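Local coordinates for protein 3-chlorocatechol 1,2-dioxygenase (Rhodococcus opacus, PDB 2BOY) that probably catalyses the iron(III)-dependent intradiol ring cleavage of catechols such as 3-chlorocatechol during the breakdown of aromatic compounds, at residues A[100-105]-A[158-163]; A[124-129]-A[143-148]. All blocks are in the same frame, centred on the assembly; numbering follows the deposited sequence.

Contact 1 of 2, residues A[100-105]-A[158-163]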
loop_
_atom_site.group_PDB
_atom_site.type_symbol
_atom_site.label_atom_id
_atom_site.label_comp_id
_atom_site.label_asym_id
_atom_site.label_seq_id
_atom_site.Cartn_x
_atom_site.Cartn_y
_atom_site.Cartn_z
ATOM N N GLY A 100 37.888 4.061 4.104
ATOM C CA GLY A 100 37.560 3.504 2.798
ATOM C C GLY A 100 38.655 3.720 1.763
ATOM O O GLY A 100 39.613 4.436 2.002
ATOM N N ASP A 101 38.527 3.054 0.625
ATOM C CA ASP A 101 39.474 3.128 -0.463
ATOM C C ASP A 101 39.206 4.409 -1.261
ATOM O O ASP A 101 38.051 4.684 -1.577
ATOM C CB ASP A 101 39.287 1.913 -1.386
ATOM C CG ASP A 101 39.519 0.572 -0.664
ATOM O OD1 ASP A 101 40.438 0.509 0.168
ATOM O OD2 ASP A 101 38.830 -0.441 -0.870
ATOM N N THR A 102 40.255 5.168 -1.570
ATOM C CA THR A 102 40.149 6.397 -2.374
ATOM C C THR A 102 39.749 6.051 -3.785
ATOM O O THR A 102 40.265 5.095 -4.368
ATOM C CB THR A 102 41.498 7.149 -2.388
ATOM O OG1 THR A 102 41.736 7.681 -1.079
ATOM C CG2 THR A 102 41.392 8.411 -3.254
ATOM N N LEU A 103 38.808 6.823 -4.329
ATOM C CA LEU A 103 38.348 6.623 -5.679
ATOM C C LEU A 103 38.543 7.920 -6.444
ATOM O O LEU A 103 38.065 8.984 -5.983
ATOM C CB LEU A 103 36.838 6.263 -5.700
ATOM C CG LEU A 103 36.257 6.133 -7.123
ATOM C CD1 LEU A 103 36.932 4.991 -7.920
ATOM C CD2 LEU A 103 34.707 5.966 -7.095
ATOM N N ILE A 104 39.186 7.840 -7.607
ATOM C CA ILE A 104 39.295 9.006 -8.501
ATOM C C ILE A 104 38.393 8.735 -9.670
ATOM O O ILE A 104 38.579 7.745 -10.421
ATOM C CB ILE A 104 40.746 9.288 -8.952
ATOM C CG1 ILE A 104 41.686 9.396 -7.727
ATOM C CG2 ILE A 104 40.803 10.510 -9.853
ATOM C CD1 ILE A 104 41.307 10.470 -6.688
ATOM N N PHE A 105 37.402 9.615 -9.830
ATOM C CA PHE A 105 36.369 9.417 -10.857
ATOM C C PHE A 105 36.554 10.468 -11.959
ATOM O O PHE A 105 36.550 11.668 -11.669
ATOM C CB PHE A 105 34.963 9.472 -10.224
ATOM C CG PHE A 105 33.838 9.257 -11.216
ATOM C CD1 PHE A 105 33.522 10.242 -12.151
ATOM C CD2 PHE A 105 33.097 8.072 -11.205
ATOM C CE1 PHE A 105 32.486 10.067 -13.103
ATOM C CE2 PHE A 105 32.027 7.876 -12.120
ATOM C CZ PHE A 105 31.753 8.888 -13.097
ATOM N N THR A 158 37.141 15.826 -12.750
ATOM C CA THR A 158 37.792 14.771 -11.996
ATOM C C THR A 158 37.262 14.942 -10.606
ATOM O O THR A 158 37.243 16.074 -10.088
ATOM C CB THR A 158 39.326 15.008 -12.001
ATOM O OG1 THR A 158 39.842 14.770 -13.327
ATOM C CG2 THR A 158 40.042 13.972 -11.139
ATOM N N LEU A 159 36.834 13.841 -9.993
ATOM C CA LEU A 159 36.214 13.913 -8.663
ATOM C C LEU A 159 36.901 12.918 -7.736
ATOM O O LEU A 159 37.043 11.737 -8.098
ATOM C CB LEU A 159 34.701 13.626 -8.773
ATOM C CG LEU A 159 33.875 13.555 -7.456
ATOM C CD1 LEU A 159 33.898 14.893 -6.749
ATOM C CD2 LEU A 159 32.441 13.119 -7.733
ATOM N N ARG A 160 37.330 13.393 -6.557
ATOM C CA ARG A 160 37.883 12.495 -5.553
ATOM C C ARG A 160 36.841 12.127 -4.483
ATOM O O ARG A 160 36.184 12.989 -3.893
ATOM C CB ARG A 160 39.113 13.114 -4.873
ATOM C CG ARG A 160 39.666 12.274 -3.738
ATOM C CD ARG A 160 41.018 12.746 -3.163
ATOM N NE ARG A 160 40.993 12.668 -1.692
ATOM C CZ ARG A 160 41.212 13.708 -0.870
ATOM N NH1 ARG A 160 41.508 14.906 -1.365
ATOM N NH2 ARG A 160 41.152 13.554 0.457
ATOM N N THR A 161 36.721 10.842 -4.214
ATOM C CA THR A 161 35.816 10.394 -3.191
ATOM C C THR A 161 36.359 9.089 -2.619
ATOM O O THR A 161 37.570 8.830 -2.707
ATOM C CB THR A 161 34.383 10.325 -3.777
ATOM O OG1 THR A 161 33.477 9.966 -2.767
ATOM C CG2 THR A 161 34.238 9.256 -4.885
ATOM N N ILE A 162 35.497 8.325 -1.968
ATOM C CA ILE A 162 35.847 7.026 -1.429
ATOM C C ILE A 162 34.874 6.041 -2.057
ATOM O O ILE A 162 33.790 6.452 -2.455
ATOM C CB ILE A 162 35.795 7.128 0.127
ATOM C CG1 ILE A 162 37.210 7.483 0.624
ATOM C CG2 ILE A 162 35.274 5.876 0.785
ATOM C CD1 ILE A 162 37.235 8.297 1.914
ATOM N N VAL A 163 35.278 4.787 -2.249
ATOM C CA VAL A 163 34.347 3.761 -2.762
ATOM C C VAL A 163 33.245 3.518 -1.745
ATOM O O VAL A 163 33.545 3.144 -0.600
ATOM C CB VAL A 163 35.077 2.432 -3.123
ATOM C CG1 VAL A 163 34.106 1.428 -3.728
ATOM C CG2 VAL A 163 36.218 2.703 -4.110
HETATM O O HOH W 1 35.730 1.958 0.357
HETATM O O HOH W 2 39.499 10.035 -0.897
#
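Leu103 and Thr161 bond to each other twice through their backbones, N to O in both directions, and this pair sets an antiparallel register. In one direction the ladder runs to the hydrogen-bonded pair Phe105 and Leu159, where Phe105 N lies 2.8 Å from Leu159 O; in the other it ends beyond the strands with Val163 N donating to Asp101 O at 2.9 Å. Thr161 O is gripped by two donors: Leu103 N comes from above the carbonyl plane, 48° out of it, and a water donates to the same oxygen at 2.9 Å. That water also accepts from Arg160 NE, tying the side chain back to its own strand. A second water joins Asp101 N to Val163 O, to which it donates at 2.7 Å, and so extends the ladder by solvent. Weak CA-H...O contacts fill the intervals, for instance Ile162 CA to Asp101 O at 3.2 Å.

Apolar contacts divide between the two faces. On the face of Leu103 and Thr161 the two side chains lie side by side, with Leu103 CD2 4.0 Å from Thr161 CG2; Val163 CG2 adds cover over Leu103 CB. On the opposite face Ile104 CD1, bent back at chi2 (-58°) rather than extended from CA, crosses the aliphatic start of Arg160 and meets its CG at 3.8 Å, while Ile104 CG2 touches the methyl of Thr158. At the loop end Ile162 CG2 packs 3.9 Å from Gly100 CA.

Leu103 and Phe105 continue into a hydrophobic interior formed with Leu208, Phe210, Leu230 and Leu232, whereas Arg160 and Thr158 are exposed. Strand 102-110, paired on its other edge with strand 241-250, thus has one buried and one more open face, as expected in the beta barrel of an intradiol dioxygenase.

Contact 2 of 2, residues A[124-129]-A[143-148]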
loop_
_atom_site.group_PDB
_atom_site.type_symbol
_atom_site.label_atom_id
_atom_site.label_comp_id
_atom_site.label_asym_id
_atom_site.label_seq_id
_atom_site.Cartn_x
_atom_site.Cartn_y
_atom_site.Cartn_z
ATOM N N MET A 124 25.827 14.850 -7.039
ATOM C CA MET A 124 26.191 13.438 -6.770
ATOM C C MET A 124 26.022 13.140 -5.299
ATOM O O MET A 124 26.308 14.001 -4.485
ATOM C CB MET A 124 27.625 13.176 -7.214
ATOM C CG MET A 124 27.993 11.687 -7.427
ATOM S SD MET A 124 28.407 10.734 -5.891
ATOM C CE MET A 124 30.208 10.818 -5.861
ATOM N N TRP A 125 25.434 11.987 -4.972
ATOM C CA TRP A 125 25.356 11.565 -3.574
ATOM C C TRP A 125 25.638 10.092 -3.499
ATOM O O TRP A 125 25.388 9.345 -4.451
ATOM C CB TRP A 125 24.006 11.945 -2.895
ATOM C CG TRP A 125 22.748 11.279 -3.414
ATOM C CD1 TRP A 125 21.994 10.354 -2.758
ATOM C CD2 TRP A 125 22.041 11.565 -4.650
ATOM N NE1 TRP A 125 20.880 10.023 -3.498
ATOM C CE2 TRP A 125 20.894 10.719 -4.681
ATOM C CE3 TRP A 125 22.287 12.420 -5.748
ATOM C CZ2 TRP A 125 19.981 10.690 -5.769
ATOM C CZ3 TRP A 125 21.387 12.402 -6.837
ATOM C CH2 TRP A 125 20.250 11.528 -6.842
ATOM N N GLN A 126 26.149 9.663 -2.350
ATOM C CA GLN A 126 26.549 8.285 -2.182
ATOM C C GLN A 126 26.579 8.043 -0.687
ATOM O O GLN A 126 26.625 8.991 0.102
ATOM C CB GLN A 126 27.957 8.042 -2.778
ATOM C CG GLN A 126 29.091 8.807 -1.995
ATOM C CD GLN A 126 30.467 8.404 -2.435
ATOM O OE1 GLN A 126 31.036 8.997 -3.348
ATOM N NE2 GLN A 126 31.034 7.399 -1.759
ATOM N N ALA A 127 26.617 6.767 -0.335
ATOM C CA ALA A 127 26.803 6.331 1.035
ATOM C C ALA A 127 28.283 6.339 1.378
ATOM O O ALA A 127 29.133 6.359 0.500
ATOM C CB ALA A 127 26.234 4.915 1.202
ATOM N N ASP A 128 28.589 6.289 2.682
ATOM C CA ASP A 128 29.968 6.245 3.103
ATOM C C ASP A 128 30.461 4.795 3.104
ATOM O O ASP A 128 29.759 3.888 2.648
ATOM C CB ASP A 128 30.144 6.938 4.494
ATOM C CG ASP A 128 29.577 6.116 5.650
ATOM O OD1 ASP A 128 29.034 4.999 5.464
ATOM O OD2 ASP A 128 29.613 6.547 6.813
ATOM N N ALA A 129 31.695 4.577 3.595
ATOM C CA ALA A 129 32.287 3.243 3.580
ATOM C C ALA A 129 31.604 2.263 4.544
ATOM O O ALA A 129 31.879 1.047 4.489
ATOM C CB ALA A 129 33.857 3.303 3.870
ATOM N N TYR A 143 25.457 16.887 4.632
ATOM C CA TYR A 143 26.068 16.866 3.300
ATOM C C TYR A 143 27.366 16.061 3.206
ATOM O O TYR A 143 28.099 16.204 2.230
ATOM C CB TYR A 143 26.254 18.268 2.691
ATOM C CG TYR A 143 24.920 18.986 2.401
ATOM C CD1 TYR A 143 24.018 18.481 1.467
ATOM C CD2 TYR A 143 24.580 20.177 3.073
ATOM C CE1 TYR A 143 22.804 19.130 1.210
ATOM C CE2 TYR A 143 23.353 20.855 2.804
ATOM C CZ TYR A 143 22.479 20.308 1.896
ATOM O OH TYR A 143 21.288 20.961 1.625
ATOM N N LEU A 144 27.629 15.182 4.170
ATOM C CA LEU A 144 28.752 14.269 3.950
ATOM C C LEU A 144 28.421 13.525 2.643
ATOM O O LEU A 144 27.277 13.058 2.493
ATOM C CB LEU A 144 28.853 13.245 5.054
ATOM C CG LEU A 144 30.209 12.542 5.140
ATOM C CD1 LEU A 144 31.214 13.586 5.760
ATOM C CD2 LEU A 144 30.074 11.309 5.966
ATOM N N PHE A 145 29.396 13.390 1.745
ATOM C CA PHE A 145 29.243 12.579 0.521
ATOM C C PHE A 145 28.066 13.040 -0.347
ATOM O O PHE A 145 27.434 12.232 -1.011
ATOM C CB PHE A 145 29.129 11.075 0.825
ATOM C CG PHE A 145 30.456 10.453 1.168
ATOM C CD1 PHE A 145 30.703 9.983 2.469
ATOM C CD2 PHE A 145 31.478 10.445 0.232
ATOM C CE1 PHE A 145 31.964 9.457 2.785
ATOM C CE2 PHE A 145 32.739 9.904 0.523
ATOM C CZ PHE A 145 32.972 9.412 1.815
ATOM N N ARG A 146 27.867 14.355 -0.377
ATOM C CA ARG A 146 26.908 15.002 -1.287
ATOM C C ARG A 146 27.565 16.253 -1.841
ATOM O O ARG A 146 28.066 17.100 -1.067
ATOM C CB ARG A 146 25.654 15.392 -0.484
ATOM C CG ARG A 146 24.896 14.204 0.116
ATOM C CD ARG A 146 23.658 14.571 0.962
ATOM N NE ARG A 146 22.994 13.400 1.531
ATOM C CZ ARG A 146 22.072 12.646 0.918
ATOM N NH1 ARG A 146 21.680 12.902 -0.358
ATOM N NH2 ARG A 146 21.528 11.627 1.582
ATOM N N GLY A 147 27.562 16.420 -3.176
ATOM C CA GLY A 147 28.199 17.594 -3.754
ATOM C C GLY A 147 27.731 17.913 -5.161
ATOM O O GLY A 147 27.259 17.015 -5.891
ATOM N N LYS A 148 27.936 19.161 -5.552
ATOM C CA LYS A 148 27.644 19.605 -6.909
ATOM C C LYS A 148 28.944 20.008 -7.596
ATOM O O LYS A 148 29.764 20.715 -7.014
ATOM C CB LYS A 148 26.715 20.808 -6.886
ATOM C CG LYS A 148 25.340 20.465 -6.337
ATOM C CD LYS A 148 24.538 21.702 -6.172
ATOM C CE LYS A 148 23.090 21.385 -5.873
ATOM N NZ LYS A 148 22.390 22.664 -5.900
HETATM O O HOH W 3 25.628 10.774 1.951
#
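Gln126 and Phe145 meet through both backbone and side chain, next to the paired strands 121-125 and 146-150. The regular part is the hydrogen-bonded pair Met124 and Gly147: Met124 N reaches Gly147 O at 2.8 Å, and Gly147 N returns to Met124 O at 3.0 Å. One step on, Gln126 N donates to Phe145 O over 3.2 Å, a more bent bond. A water donates to both Gln126 O and Leu144 O, bridging the chains; Leu144 O has a second partner in Ser134 OG. Phe145 sits at the third position of a type II turn from Tyr143 to Arg146.

The amide of Gln126 is held at both ends. NE2 donates to Ala127 O at 3.1 Å, with that oxygen in the amide plane, and also to Ile162 O, while OE1 pairs with Thr161 OG1. This pattern uses both N-H groups and fixes the amide's rotation. Gln126 CG lies between the backbone N and the carbonyl carbon (chi1 66°), which sets it against Phe145 CB. Gln126 CD meets Phe145 CD2 at 3.5 Å, amide and ring planes 26° apart. From the same side of the ring plane, but near CD1 and CE1, Asp128 CB lies 3.5 Å from Phe145 CE1; Asp128 OD1 takes the backbone N-H groups of Ala130 and Glu132.

Arg146 crosses Trp125 obliquely, its guanidinium 14° from the indole plane and NH1 3.5 Å from Trp125 CD1. NE is bonded to Ser134 OG and NH1 to Tyr78 O.

The buried polar groups are thus matched largely by backbone carbonyls, N-H groups and hydroxyls. Trp125 in turn stacks on His193, an iron ligand, and Tyr78 belongs to the benzhydroxamic acid pocket. The matched network is consistent with a second shell that holds the surroundings of the iron site in a defined geometry.

Overall arrangement
Both contacts are antiparallel pairings within the same mixed sheet, and contact 2 is nested in the chain loop that contact 1 closes; their centres lie 11 Å apart. Contact 1 is partly buried, with a long ladder of backbone bonds and one solvent-facing side. Contact 2 is wholly buried, has a short ladder, and relies more on side-chain amide, guanidinium and aromatic groups. In contact 2 the side chain of Trp125 is about 5 Å from the bound Fe(III) ion. In contact 1 the side chain of Thr161 is about 13 Å from the bound Fe(III) ion. Besides the polar links of Gln126, Leu159 CD2 and Met124 CE lie 3.7 Å apart, so strand 156-162, a member of contact 1, also packs against contact 2.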